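Local coordinates for pumilio domain-containing protein 7 (Caenorhabditis elegans, PDB 3V71) that binds a consensus sequence in the 3'-untranslated regions of messenger RNAs, modulates their expression and stability, and acts redundantly with related proteins in oocyte formation and early embryonic divisions, at residues H121-S132 with V152-F163. Numbering follows the deposited sequence.
Sequences HSNVFQLIQELS and VVKQLPVDMWTF
Ile128 meets Leu156, Met160 and Phe163 where helix 121-132 packs against the loop that joins helices 146-153 and 162-169 and the helix ends on either side of it, within the stacked helical repeats of the PUF fold. From its CB, Ile128 forks into two arms. CG2, anti to the backbone N, lies 3.5 Å from Phe163 CE2 and also approaches the carbonyl O of Met160. The other arm runs through CG1 with chi2 extended (-175°), which carries CD1 away from the helix until it meets Leu156 CD1 tip to tip at 3.4 Å. The same CD1 also packs against CB of Met160, whose side chain lies roughly perpendicular to that of Ile128.

Toward the start of the helix, Val124 CG1 touches Leu156 CD1 at 3.7 Å as the two side chains pass alongside, running opposite ways. Met160 CE comes within 3.5 Å of His121 CD2, oblique to the imidazole. Near the other end, Leu131 CD1 packs on Val152 CG2, while Leu116 of helix 108-118 also touches Val152.

The ring of Phe163 is covered on one face by Ser132 CB, a CH-pi contact 4.0 Å from the centroid, and has Met160 O in plane at its edge. An alanine in place of Phe163 would take away this face and would probably leave Ile128 CG2 and Ser132 CB without their aromatic partner. Within the loop, the indole of Trp161 has Val158 CA over one face and CA of Val153, at the end of helix 146-153, over the other, both toward the rim. Its NE1 donates a nearly straight hydrogen bond (176°) to Leu156 O, 2.7 Å away; Leu156 O lies in the indole plane, while NE1 stands above the carbonyl plane of Leu156.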
loop_
_atom_site.group_PDB
_atom_site.type_symbol
_atom_site.label_atom_id
_atom_site.label_comp_id
_atom_site.label_asym_id
_atom_site.label_seq_id
_atom_site.Cartn_x
_atom_site.Cartn_y
_atom_site.Cartn_z
ATOM N N HIS A 121 -22.277 -11.294 -8.510
ATOM C CA HIS A 121 -21.687 -10.475 -9.558
ATOM C C HIS A 121 -22.605 -9.326 -9.932
ATOM O O HIS A 121 -22.178 -8.172 -10.013
ATOM C CB HIS A 121 -21.357 -11.293 -10.807
ATOM C CG HIS A 121 -20.832 -10.461 -11.936
ATOM N ND1 HIS A 121 -21.656 -9.852 -12.861
ATOM C CD2 HIS A 121 -19.568 -10.103 -12.268
ATOM C CE1 HIS A 121 -20.922 -9.166 -13.720
ATOM N NE2 HIS A 121 -19.652 -9.302 -13.382
ATOM N N SER A 122 -23.868 -9.655 -10.155
ATOM C CA SER A 122 -24.861 -8.670 -10.558
ATOM C C SER A 122 -24.937 -7.515 -9.567
ATOM O O SER A 122 -24.897 -6.350 -9.956
ATOM C CB SER A 122 -26.227 -9.341 -10.697
ATOM O OG SER A 122 -26.179 -10.674 -10.205
ATOM N N ASN A 123 -25.035 -7.854 -8.282
ATOM C CA ASN A 123 -25.176 -6.866 -7.217
ATOM C C ASN A 123 -23.920 -6.057 -6.972
ATOM O O ASN A 123 -23.956 -4.825 -6.965
ATOM C CB ASN A 123 -25.594 -7.559 -5.931
ATOM C CG ASN A 123 -26.937 -8.215 -6.051
ATOM O OD1 ASN A 123 -27.793 -7.746 -6.797
ATOM N ND2 ASN A 123 -27.136 -9.309 -5.325
ATOM N N VAL A 124 -22.815 -6.764 -6.750
ATOM C CA VAL A 124 -21.497 -6.146 -6.647
ATOM C C VAL A 124 -21.312 -5.120 -7.752
ATOM O O VAL A 124 -20.824 -4.014 -7.529
ATOM C CB VAL A 124 -20.390 -7.193 -6.799
ATOM C CG1 VAL A 124 -19.052 -6.514 -6.905
ATOM C CG2 VAL A 124 -20.411 -8.161 -5.628
ATOM N N PHE A 125 -21.713 -5.509 -8.955
ATOM C CA PHE A 125 -21.648 -4.633 -10.106
ATOM C C PHE A 125 -22.284 -3.266 -9.839
ATOM O O PHE A 125 -21.590 -2.250 -9.882
ATOM C CB PHE A 125 -22.300 -5.304 -11.315
ATOM C CG PHE A 125 -22.060 -4.581 -12.596
ATOM C CD1 PHE A 125 -20.936 -4.856 -13.358
ATOM C CD2 PHE A 125 -22.943 -3.605 -13.030
ATOM C CE1 PHE A 125 -20.703 -4.180 -14.536
ATOM C CE2 PHE A 125 -22.718 -2.925 -14.209
ATOM C CZ PHE A 125 -21.595 -3.213 -14.965
ATOM N N GLN A 126 -23.592 -3.237 -9.569
ATOM C CA GLN A 126 -24.292 -1.973 -9.315
ATOM C C GLN A 126 -23.652 -1.227 -8.158
ATOM O O GLN A 126 -23.660 0.005 -8.111
ATOM C CB GLN A 126 -25.774 -2.195 -9.005
ATOM C CG GLN A 126 -26.587 -2.724 -10.161
ATOM C CD GLN A 126 -26.797 -4.220 -10.066
ATOM O OE1 GLN A 126 -26.960 -4.764 -8.970
ATOM N NE2 GLN A 126 -26.784 -4.899 -11.215
ATOM N N LEU A 127 -23.111 -1.990 -7.218
ATOM C CA LEU A 127 -22.367 -1.412 -6.122
ATOM C C LEU A 127 -21.177 -0.621 -6.674
ATOM O O LEU A 127 -21.064 0.587 -6.465
ATOM C CB LEU A 127 -21.891 -2.521 -5.190
ATOM C CG LEU A 127 -21.543 -2.064 -3.776
ATOM C CD1 LEU A 127 -22.645 -1.170 -3.234
ATOM C CD2 LEU A 127 -21.314 -3.255 -2.857
ATOM N N ILE A 128 -20.304 -1.316 -7.398
ATOM C CA ILE A 128 -19.125 -0.704 -8.005
ATOM C C ILE A 128 -19.494 0.343 -9.050
ATOM O O ILE A 128 -18.801 1.353 -9.205
ATOM C CB ILE A 128 -18.233 -1.765 -8.656
ATOM C CG1 ILE A 128 -17.797 -2.789 -7.608
ATOM C CG2 ILE A 128 -17.029 -1.116 -9.303
ATOM C CD1 ILE A 128 -16.820 -3.810 -8.125
ATOM N N GLN A 129 -20.577 0.091 -9.774
ATOM C CA GLN A 129 -21.137 1.101 -10.651
ATOM C C GLN A 129 -21.333 2.373 -9.846
ATOM O O GLN A 129 -21.043 3.472 -10.315
ATOM C CB GLN A 129 -22.472 0.634 -11.226
ATOM C CG GLN A 129 -22.353 -0.119 -12.546
ATOM C CD GLN A 129 -21.864 0.771 -13.686
ATOM O OE1 GLN A 129 -20.745 0.610 -14.186
ATOM N NE2 GLN A 129 -22.706 1.716 -14.101
ATOM N N GLU A 130 -21.808 2.207 -8.616
ATOM C CA GLU A 130 -22.138 3.333 -7.750
ATOM C C GLU A 130 -20.905 4.102 -7.284
ATOM O O GLU A 130 -20.866 5.327 -7.368
ATOM C CB GLU A 130 -22.956 2.848 -6.554
ATOM C CG GLU A 130 -23.459 3.959 -5.651
ATOM C CD GLU A 130 -24.430 4.902 -6.345
ATOM O OE1 GLU A 130 -24.599 4.782 -7.581
ATOM O OE2 GLU A 130 -25.023 5.762 -5.647
ATOM N N LEU A 131 -19.901 3.383 -6.796
ATOM C CA LEU A 131 -18.650 4.006 -6.373
ATOM C C LEU A 131 -18.034 4.845 -7.476
ATOM O O LEU A 131 -17.647 5.986 -7.257
ATOM C CB LEU A 131 -17.643 2.943 -5.962
ATOM C CG LEU A 131 -18.112 2.053 -4.818
ATOM C CD1 LEU A 131 -17.192 0.851 -4.677
ATOM C CD2 LEU A 131 -18.197 2.850 -3.516
ATOM N N SER A 132 -17.939 4.257 -8.660
ATOM C CA SER A 132 -17.332 4.915 -9.809
ATOM C C SER A 132 -17.765 6.370 -9.958
ATOM O O SER A 132 -16.994 7.215 -10.410
ATOM C CB SER A 132 -17.653 4.134 -11.083
ATOM O OG SER A 132 -18.956 3.598 -11.011
ATOM N N VAL A 152 -12.088 -3.444 -2.779
ATOM C CA VAL A 152 -12.427 -3.681 -4.174
ATOM C C VAL A 152 -11.224 -4.225 -4.942
ATOM O O VAL A 152 -11.290 -5.285 -5.558
ATOM C CB VAL A 152 -12.894 -2.395 -4.853
ATOM C CG1 VAL A 152 -12.882 -2.556 -6.387
ATOM C CG2 VAL A 152 -14.261 -1.991 -4.332
ATOM N N VAL A 153 -10.132 -3.470 -4.899
ATOM C CA VAL A 153 -8.873 -3.862 -5.503
ATOM C C VAL A 153 -8.387 -5.197 -4.964
ATOM O O VAL A 153 -8.172 -6.140 -5.721
ATOM C CB VAL A 153 -7.783 -2.800 -5.219
ATOM C CG1 VAL A 153 -6.395 -3.380 -5.410
ATOM C CG2 VAL A 153 -7.992 -1.571 -6.092
ATOM N N LYS A 154 -8.226 -5.273 -3.649
ATOM C CA LYS A 154 -7.511 -6.384 -3.028
ATOM C C LYS A 154 -8.246 -7.728 -3.067
ATOM O O LYS A 154 -7.783 -8.697 -2.468
ATOM C CB LYS A 154 -7.064 -6.025 -1.592
ATOM C CG LYS A 154 -8.179 -6.043 -0.523
ATOM C CD LYS A 154 -7.835 -5.157 0.707
ATOM C CE LYS A 154 -8.924 -5.213 1.803
ATOM N NZ LYS A 154 -8.884 -4.050 2.763
ATOM N N GLN A 155 -9.372 -7.806 -3.771
ATOM C CA GLN A 155 -10.059 -9.093 -3.870
ATOM C C GLN A 155 -11.226 -9.173 -4.852
ATOM O O GLN A 155 -12.070 -10.055 -4.742
ATOM C CB GLN A 155 -10.505 -9.581 -2.492
ATOM C CG GLN A 155 -11.742 -8.905 -1.963
ATOM C CD GLN A 155 -12.468 -9.775 -0.954
ATOM O OE1 GLN A 155 -12.323 -9.594 0.258
ATOM N NE2 GLN A 155 -13.250 -10.734 -1.450
ATOM N N LEU A 156 -11.267 -8.263 -5.814
ATOM C CA LEU A 156 -12.190 -8.385 -6.936
ATOM C C LEU A 156 -11.430 -8.420 -8.262
ATOM O O LEU A 156 -10.353 -7.828 -8.387
ATOM C CB LEU A 156 -13.209 -7.241 -6.933
ATOM C CG LEU A 156 -14.466 -7.444 -6.081
ATOM C CD1 LEU A 156 -15.428 -6.274 -6.225
ATOM C CD2 LEU A 156 -15.153 -8.744 -6.466
ATOM N N PRO A 157 -11.985 -9.123 -9.257
ATOM C CA PRO A 157 -11.387 -9.196 -10.597
ATOM C C PRO A 157 -11.166 -7.817 -11.221
ATOM O O PRO A 157 -12.030 -6.944 -11.154
ATOM C CB PRO A 157 -12.418 -10.002 -11.401
ATOM C CG PRO A 157 -13.678 -9.964 -10.589
ATOM C CD PRO A 157 -13.220 -9.915 -9.165
ATOM N N VAL A 158 -10.007 -7.648 -11.846
ATOM C CA VAL A 158 -9.546 -6.342 -12.300
ATOM C C VAL A 158 -10.388 -5.671 -13.396
ATOM O O VAL A 158 -10.171 -4.501 -13.721
ATOM C CB VAL A 158 -8.068 -6.411 -12.745
ATOM C CG1 VAL A 158 -7.480 -5.005 -12.878
ATOM C CG2 VAL A 158 -7.260 -7.235 -11.744
ATOM N N ASP A 159 -11.344 -6.394 -13.967
ATOM C CA ASP A 159 -12.236 -5.784 -14.956
ATOM C C ASP A 159 -13.329 -5.009 -14.234
ATOM O O ASP A 159 -13.920 -4.071 -14.782
ATOM C CB ASP A 159 -12.842 -6.842 -15.877
ATOM C CG ASP A 159 -12.817 -8.224 -15.262
ATOM O OD1 ASP A 159 -12.423 -8.334 -14.080
ATOM O OD2 ASP A 159 -13.190 -9.197 -15.953
ATOM N N MET A 160 -13.579 -5.415 -12.991
ATOM C CA MET A 160 -14.499 -4.706 -12.112
ATOM C C MET A 160 -14.004 -3.286 -11.866
ATOM O O MET A 160 -14.782 -2.332 -11.897
ATOM C CB MET A 160 -14.614 -5.433 -10.775
ATOM C CG MET A 160 -15.189 -6.839 -10.854
ATOM S SD MET A 160 -16.990 -6.890 -10.989
ATOM C CE MET A 160 -17.323 -8.423 -10.127
ATOM N N TRP A 161 -12.704 -3.146 -11.625
ATOM C CA TRP A 161 -12.163 -1.856 -11.237
ATOM C C TRP A 161 -11.143 -1.253 -12.185
ATOM O O TRP A 161 -10.266 -0.494 -11.770
ATOM C CB TRP A 161 -11.574 -1.940 -9.846
ATOM C CG TRP A 161 -10.775 -3.156 -9.569
ATOM C CD1 TRP A 161 -11.249 -4.386 -9.229
ATOM C CD2 TRP A 161 -9.351 -3.251 -9.537
ATOM N NE1 TRP A 161 -10.207 -5.250 -9.002
ATOM C CE2 TRP A 161 -9.027 -4.576 -9.184
ATOM C CE3 TRP A 161 -8.314 -2.346 -9.781
ATOM C CZ2 TRP A 161 -7.713 -5.021 -9.071
ATOM C CZ3 TRP A 161 -7.008 -2.788 -9.669
ATOM C CH2 TRP A 161 -6.719 -4.113 -9.317
ATOM N N THR A 162 -11.268 -1.575 -13.459
ATOM C CA THR A 162 -10.434 -0.953 -14.465
ATOM C C THR A 162 -10.716 0.548 -14.480
ATOM O O THR A 162 -9.820 1.355 -14.717
ATOM C CB THR A 162 -10.715 -1.566 -15.841
ATOM O OG1 THR A 162 -10.565 -2.989 -15.757
ATOM C CG2 THR A 162 -9.763 -1.011 -16.889
ATOM N N PHE A 163 -11.966 0.915 -14.204
ATOM C CA PHE A 163 -12.369 2.321 -14.175
ATOM C C PHE A 163 -11.477 3.110 -13.226
ATOM O O PHE A 163 -11.253 4.313 -13.412
ATOM C CB PHE A 163 -13.828 2.463 -13.727
ATOM C CG PHE A 163 -14.011 2.342 -12.247
ATOM C CD1 PHE A 163 -13.856 3.447 -11.423
ATOM C CD2 PHE A 163 -14.319 1.119 -11.670
ATOM C CE1 PHE A 163 -14.011 3.335 -10.048
ATOM C CE2 PHE A 163 -14.477 1.002 -10.299
ATOM C CZ PHE A 163 -14.322 2.111 -9.486
#